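Local coordinates for protein CytC3 (Streptomyces, PDB 3GJA) that probably chlorinates unactivated aliphatic carbons during biosynthesis, as a nonheme iron halogenase of the phytanoyl-CoA dioxygenase family with a beta-barrel core, at residues Glu35-Arg40 with Ala78-Arg83; Arg70-Asp75 with Gly287-Ser292. One frame throughout, in Å; residues are numbered along the deposited sequence.

Contact 1 of 2, residues Glu35-Arg40 with Ala78-Arg83; sequences EEMTRR and AEHIMR
OE2 of E79 is gripped by R40 of helix 34-49 and by R83, just past the end of helix 75-82. This is a salt-bridge network joining helix 34-49 to the end of helix 75-82, on the barrel of a cupin-type fold. R83, one turn on from E79, sends NH2 to it nearly along the C-O axis, with OE2 2.8 Å from R83 NH2 and in the guanidinium plane. From helix 34-49, R40 NH2 reaches the same E79 OE2 at 3.1 Å, coming from above the carboxylate plane; the two flat groups stand 72° apart. Weaker bonds run from both R40 terminal nitrogens to E79 OE1. E36 extends the network: its OE2 takes R40 NE at 2.8 Å, on the anti side, which helps fix the rotation of the guanidinium. The two guanidinium groups come together round the E79 carboxylate, R40 NH2 and R83 NH2 3.7 Å apart. R40 runs extended from CG to NE (chi2 165°, chi3 174°), which carries its head across to E79. M37 turns its sulfur obliquely to the H80 ring, whose NE2 bonds T151 on the barrel sheet. A water in the plane of that ring joins its ND1, at 3.2 Å, to R40 NH1, at 2.8 Å.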
loop_
_atom_site.group_PDB
_atom_site.type_symbol
_atom_site.label_atom_id
_atom_site.label_comp_id
_atom_site.label_asym_id
_atom_site.label_seq_id
_atom_site.Cartn_x
_atom_site.Cartn_y
_atom_site.Cartn_z
ATOM N N GLU A 35 -8.558 -0.490 -19.534
ATOM C CA GLU A 35 -7.598 -0.244 -20.611
ATOM C C GLU A 35 -6.558 0.790 -20.217
ATOM O O GLU A 35 -5.412 0.731 -20.662
ATOM C CB GLU A 35 -8.308 0.231 -21.878
ATOM C CG GLU A 35 -9.743 -0.221 -21.995
ATOM C CD GLU A 35 -10.647 0.504 -21.019
ATOM O OE1 GLU A 35 -10.759 1.746 -21.117
ATOM O OE2 GLU A 35 -11.243 -0.167 -20.151
ATOM N N GLU A 36 -6.971 1.744 -19.392
ATOM C CA GLU A 36 -6.082 2.799 -18.927
ATOM C C GLU A 36 -5.046 2.221 -17.964
ATOM O O GLU A 36 -3.861 2.513 -18.078
ATOM C CB GLU A 36 -6.901 3.907 -18.245
ATOM C CG GLU A 36 -6.085 5.018 -17.583
ATOM C CD GLU A 36 -5.049 5.637 -18.512
ATOM O OE1 GLU A 36 -5.233 5.572 -19.745
ATOM O OE2 GLU A 36 -4.057 6.201 -18.009
ATOM N N MET A 37 -5.489 1.391 -17.023
ATOM C CA MET A 37 -4.556 0.790 -16.070
ATOM C C MET A 37 -3.557 -0.068 -16.827
ATOM O O MET A 37 -2.360 -0.050 -16.531
ATOM C CB MET A 37 -5.287 -0.094 -15.055
ATOM C CG MET A 37 -4.371 -0.669 -13.968
ATOM S SD MET A 37 -3.856 0.577 -12.751
ATOM C CE MET A 37 -2.241 1.046 -13.355
ATOM N N THR A 38 -4.058 -0.816 -17.809
ATOM C CA THR A 38 -3.210 -1.694 -18.605
ATOM C C THR A 38 -2.162 -0.882 -19.345
ATOM O O THR A 38 -0.985 -1.250 -19.380
ATOM C CB THR A 38 -4.050 -2.536 -19.612
ATOM O OG1 THR A 38 -4.778 -3.543 -18.896
ATOM C CG2 THR A 38 -3.156 -3.219 -20.644
ATOM N N ARG A 39 -2.592 0.231 -19.925
ATOM C CA ARG A 39 -1.692 1.110 -20.657
ATOM C C ARG A 39 -0.539 1.551 -19.746
ATOM O O ARG A 39 0.621 1.528 -20.149
ATOM C CB ARG A 39 -2.452 2.344 -21.145
ATOM C CG ARG A 39 -1.920 2.926 -22.443
ATOM C CD ARG A 39 -2.309 4.396 -22.633
ATOM N NE ARG A 39 -1.365 5.287 -21.960
ATOM C CZ ARG A 39 -1.610 5.912 -20.816
ATOM N NH1 ARG A 39 -2.778 5.754 -20.217
ATOM N NH2 ARG A 39 -0.683 6.674 -20.263
ATOM N N ARG A 40 -0.874 1.955 -18.521
ATOM C CA ARG A 40 0.123 2.408 -17.542
ATOM C C ARG A 40 1.062 1.283 -17.121
ATOM O O ARG A 40 2.281 1.449 -17.093
ATOM C CB ARG A 40 -0.577 2.967 -16.298
ATOM C CG ARG A 40 -1.219 4.316 -16.513
ATOM C CD ARG A 40 -2.195 4.685 -15.413
ATOM N NE ARG A 40 -2.669 6.051 -15.610
ATOM C CZ ARG A 40 -2.107 7.125 -15.064
ATOM N NH1 ARG A 40 -1.052 6.994 -14.267
ATOM N NH2 ARG A 40 -2.581 8.335 -15.341
ATOM N N ALA A 78 4.458 7.653 -9.073
ATOM C CA ALA A 78 4.396 8.843 -8.224
ATOM C C ALA A 78 2.970 9.381 -8.315
ATOM O O ALA A 78 2.369 9.772 -7.313
ATOM C CB ALA A 78 5.389 9.901 -8.706
ATOM N N GLU A 79 2.429 9.380 -9.527
ATOM C CA GLU A 79 1.075 9.859 -9.748
ATOM C C GLU A 79 0.044 8.913 -9.139
ATOM O O GLU A 79 -0.955 9.354 -8.567
ATOM C CB GLU A 79 0.803 9.997 -11.245
ATOM C CG GLU A 79 -0.600 10.479 -11.546
ATOM C CD GLU A 79 -0.949 10.380 -13.009
ATOM O OE1 GLU A 79 -0.051 10.065 -13.815
ATOM O OE2 GLU A 79 -2.123 10.620 -13.354
ATOM N N HIS A 80 0.284 7.609 -9.265
ATOM C CA HIS A 80 -0.647 6.620 -8.729
ATOM C C HIS A 80 -0.943 6.842 -7.250
ATOM O O HIS A 80 -2.101 6.879 -6.852
ATOM C CB HIS A 80 -0.105 5.197 -8.929
ATOM C CG HIS A 80 -1.150 4.132 -8.792
ATOM N ND1 HIS A 80 -1.948 3.734 -9.843
ATOM C CD2 HIS A 80 -1.568 3.423 -7.715
ATOM C CE1 HIS A 80 -2.813 2.830 -9.420
ATOM N NE2 HIS A 80 -2.605 2.623 -8.131
ATOM N N ILE A 81 0.093 7.005 -6.430
ATOM C CA ILE A 81 -0.139 7.192 -4.996
ATOM C C ILE A 81 -0.785 8.536 -4.650
ATOM O O ILE A 81 -1.337 8.699 -3.560
ATOM C CB ILE A 81 1.178 6.987 -4.169
ATOM C CG1 ILE A 81 2.251 8.000 -4.578
ATOM C CG2 ILE A 81 1.710 5.574 -4.384
ATOM C CD1 ILE A 81 2.289 9.236 -3.703
ATOM N N MET A 82 -0.742 9.477 -5.593
ATOM C CA MET A 82 -1.330 10.809 -5.412
ATOM C C MET A 82 -2.779 10.885 -5.906
ATOM O O MET A 82 -3.490 11.849 -5.630
ATOM C CB MET A 82 -0.503 11.859 -6.175
ATOM C CG MET A 82 0.863 12.184 -5.570
ATOM S SD MET A 82 0.716 12.843 -3.884
ATOM C CE MET A 82 0.315 14.582 -4.205
ATOM N N ARG A 83 -3.208 9.871 -6.647
ATOM C CA ARG A 83 -4.553 9.839 -7.214
ATOM C C ARG A 83 -5.724 10.173 -6.291
ATOM O O ARG A 83 -5.880 9.589 -5.219
ATOM C CB ARG A 83 -4.796 8.479 -7.869
ATOM C CG ARG A 83 -4.364 8.438 -9.311
ATOM C CD ARG A 83 -5.394 9.157 -10.154
ATOM N NE ARG A 83 -4.826 9.664 -11.390
ATOM C CZ ARG A 83 -5.547 10.055 -12.434
ATOM N NH1 ARG A 83 -6.874 9.993 -12.388
ATOM N NH2 ARG A 83 -4.938 10.499 -13.525
HETATM O O HOH W 1 -0.579 4.915 -12.498
#

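Contact 2 of 2, residues Arg70-Asp75 with Gly287-Ser292; sequences RHLDID and GAVLTS
L72 lays its two methyls over different parts of the 287-292 segment: CD2 packs against CG2 of V289 at 4.0 Å, while CD1 rests beside the backbone of G287, 3.9 Å from the G287 carbonyl O. The leucine and valine side chains run past each other in opposite directions. In L72, CG anti to the carbonyl carbon (chi1 -68°) directs the branch toward the strand, CD2 to V289 and CD1 to G287. G287 has no side chain, and L72 lies against its main chain directly. V289 CG2 also sits at the edge of the H71 imidazole, 4.2 Å from H71 CD2. One face of that ring is covered by L72 itself, whose CG lies 3.8 Å above the plane, toward the rim. Here the loop leading into helix 75-82, with a 3-10 turn at 70-72, closes against 289-290, a short strand at one edge of the main sheet of the cupin-type barrel, paired antiparallel with 98-108. I81 of helix 75-82 touches both H71 and V289, adding an apolar side chain where the loop meets the strand. H71 is fastened to that same sheet, since its ND1 bonds S103 OG on strand 98-108. Its other nitrogen is used across the contact: a water in the ring plane lies 2.9 Å from H71 NE2 and donates to G287 O at 2.6 Å, tying the buried carbonyl to the imidazole.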
loop_
_atom_site.group_PDB
_atom_site.type_symbol
_atom_site.label_atom_id
_atom_site.label_comp_id
_atom_site.label_asym_id
_atom_site.label_seq_id
_atom_site.Cartn_x
_atom_site.Cartn_y
_atom_site.Cartn_z
ATOM N N ARG A 70 8.855 2.535 -5.396
ATOM C CA ARG A 70 9.237 3.023 -6.710
ATOM C C ARG A 70 8.434 4.256 -7.091
ATOM O O ARG A 70 8.666 4.858 -8.140
ATOM C CB ARG A 70 9.055 1.931 -7.746
ATOM C CG ARG A 70 10.013 0.792 -7.523
ATOM C CD ARG A 70 11.449 1.266 -7.677
ATOM N NE ARG A 70 12.136 0.339 -8.553
ATOM C CZ ARG A 70 12.602 0.642 -9.755
ATOM N NH1 ARG A 70 12.482 1.869 -10.239
ATOM N NH2 ARG A 70 13.141 -0.312 -10.491
ATOM N N HIS A 71 7.488 4.632 -6.236
ATOM C CA HIS A 71 6.704 5.828 -6.490
ATOM C C HIS A 71 7.621 7.034 -6.255
ATOM O O HIS A 71 7.234 8.178 -6.489
ATOM C CB HIS A 71 5.496 5.904 -5.552
ATOM C CG HIS A 71 5.856 5.884 -4.101
ATOM N ND1 HIS A 71 6.297 4.747 -3.458
ATOM C CD2 HIS A 71 5.877 6.874 -3.175
ATOM C CE1 HIS A 71 6.576 5.037 -2.199
ATOM N NE2 HIS A 71 6.332 6.321 -2.001
ATOM N N LEU A 72 8.841 6.770 -5.789
ATOM C CA LEU A 72 9.800 7.835 -5.547
ATOM C C LEU A 72 10.740 8.052 -6.728
ATOM O O LEU A 72 11.587 8.938 -6.688
ATOM C CB LEU A 72 10.607 7.568 -4.271
ATOM C CG LEU A 72 9.773 7.661 -2.988
ATOM C CD1 LEU A 72 10.659 7.453 -1.779
ATOM C CD2 LEU A 72 9.082 9.009 -2.918
ATOM N N ASP A 73 10.612 7.245 -7.776
ATOM C CA ASP A 73 11.459 7.458 -8.947
ATOM C C ASP A 73 10.737 7.254 -10.285
ATOM O O ASP A 73 11.200 7.731 -11.326
ATOM C CB ASP A 73 12.745 6.609 -8.876
ATOM C CG ASP A 73 12.508 5.131 -9.103
ATOM O OD1 ASP A 73 11.849 4.485 -8.258
ATOM O OD2 ASP A 73 13.008 4.615 -10.131
ATOM N N ILE A 74 9.595 6.570 -10.261
ATOM C CA ILE A 74 8.840 6.346 -11.491
ATOM C C ILE A 74 7.613 7.242 -11.488
ATOM O O ILE A 74 6.737 7.105 -10.633
ATOM C CB ILE A 74 8.412 4.870 -11.631
ATOM C CG1 ILE A 74 9.662 3.982 -11.662
ATOM C CG2 ILE A 74 7.574 4.684 -12.899
ATOM C CD1 ILE A 74 9.368 2.510 -11.663
ATOM N N ASP A 75 7.561 8.158 -12.453
ATOM C CA ASP A 75 6.465 9.116 -12.563
ATOM C C ASP A 75 5.062 8.548 -12.475
ATOM O O ASP A 75 4.247 9.050 -11.712
ATOM C CB ASP A 75 6.592 9.929 -13.858
ATOM C CG ASP A 75 7.750 10.912 -13.817
ATOM O OD1 ASP A 75 8.060 11.408 -12.718
ATOM O OD2 ASP A 75 8.342 11.197 -14.879
ATOM N N GLY A 287 11.629 8.952 1.975
ATOM C CA GLY A 287 10.798 10.043 2.423
ATOM C C GLY A 287 9.348 9.627 2.335
ATOM O O GLY A 287 8.967 8.897 1.425
ATOM N N ALA A 288 8.545 10.055 3.298
ATOM C CA ALA A 288 7.124 9.767 3.270
ATOM C C ALA A 288 6.541 10.880 2.393
ATOM O O ALA A 288 7.089 11.982 2.331
ATOM C CB ALA A 288 6.537 9.828 4.677
ATOM N N VAL A 289 5.444 10.593 1.704
ATOM C CA VAL A 289 4.832 11.579 0.828
ATOM C C VAL A 289 3.527 12.111 1.389
ATOM O O VAL A 289 2.617 11.343 1.705
ATOM C CB VAL A 289 4.556 10.978 -0.573
ATOM C CG1 VAL A 289 3.779 11.975 -1.433
ATOM C CG2 VAL A 289 5.873 10.613 -1.248
ATOM N N LEU A 290 3.446 13.432 1.515
ATOM C CA LEU A 290 2.241 14.088 2.010
ATOM C C LEU A 290 1.360 14.213 0.768
ATOM O O LEU A 290 1.650 15.007 -0.124
ATOM C CB LEU A 290 2.586 15.482 2.556
ATOM C CG LEU A 290 1.689 16.187 3.584
ATOM C CD1 LEU A 290 1.407 17.597 3.105
ATOM C CD2 LEU A 290 0.402 15.433 3.807
ATOM N N THR A 291 0.285 13.435 0.716
ATOM C CA THR A 291 -0.593 13.430 -0.448
ATOM C C THR A 291 -1.775 14.382 -0.366
ATOM O O THR A 291 -2.466 14.607 -1.359
ATOM C CB THR A 291 -1.137 12.018 -0.703
ATOM O OG1 THR A 291 -2.072 11.672 0.329
ATOM C CG2 THR A 291 -0.005 11.009 -0.701
ATOM N N SER A 292 -2.015 14.930 0.818
ATOM C CA SER A 292 -3.126 15.848 1.009
ATOM C C SER A 292 -2.993 16.549 2.352
ATOM O O SER A 292 -2.233 16.110 3.213
ATOM C CB SER A 292 -4.443 15.084 0.954
ATOM O OG SER A 292 -4.412 13.999 1.857
HETATM O O HOH W 2 6.960 7.377 0.630
#

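Overall arrangement
The centres of contacts 1 and 2 lie about 13 Å apart, and helix 75-82 links them: 70-75 leads into it and 78-83 covers its last residues and the one after. Along the chain the order is 35-40, 70-75, 78-83, 287-292, so the segments of the two contacts alternate. They also touch directly. I81 CD1 packs on V289 CG1 at 3.9 Å, and A78 CB approaches H71 O at 3.4 Å. One side of the helix thus faces the edge strand 289-290, while another faces helix 34-49. Together the two contacts join N-terminal helices and a C-terminal strand against the antiparallel barrel sheet.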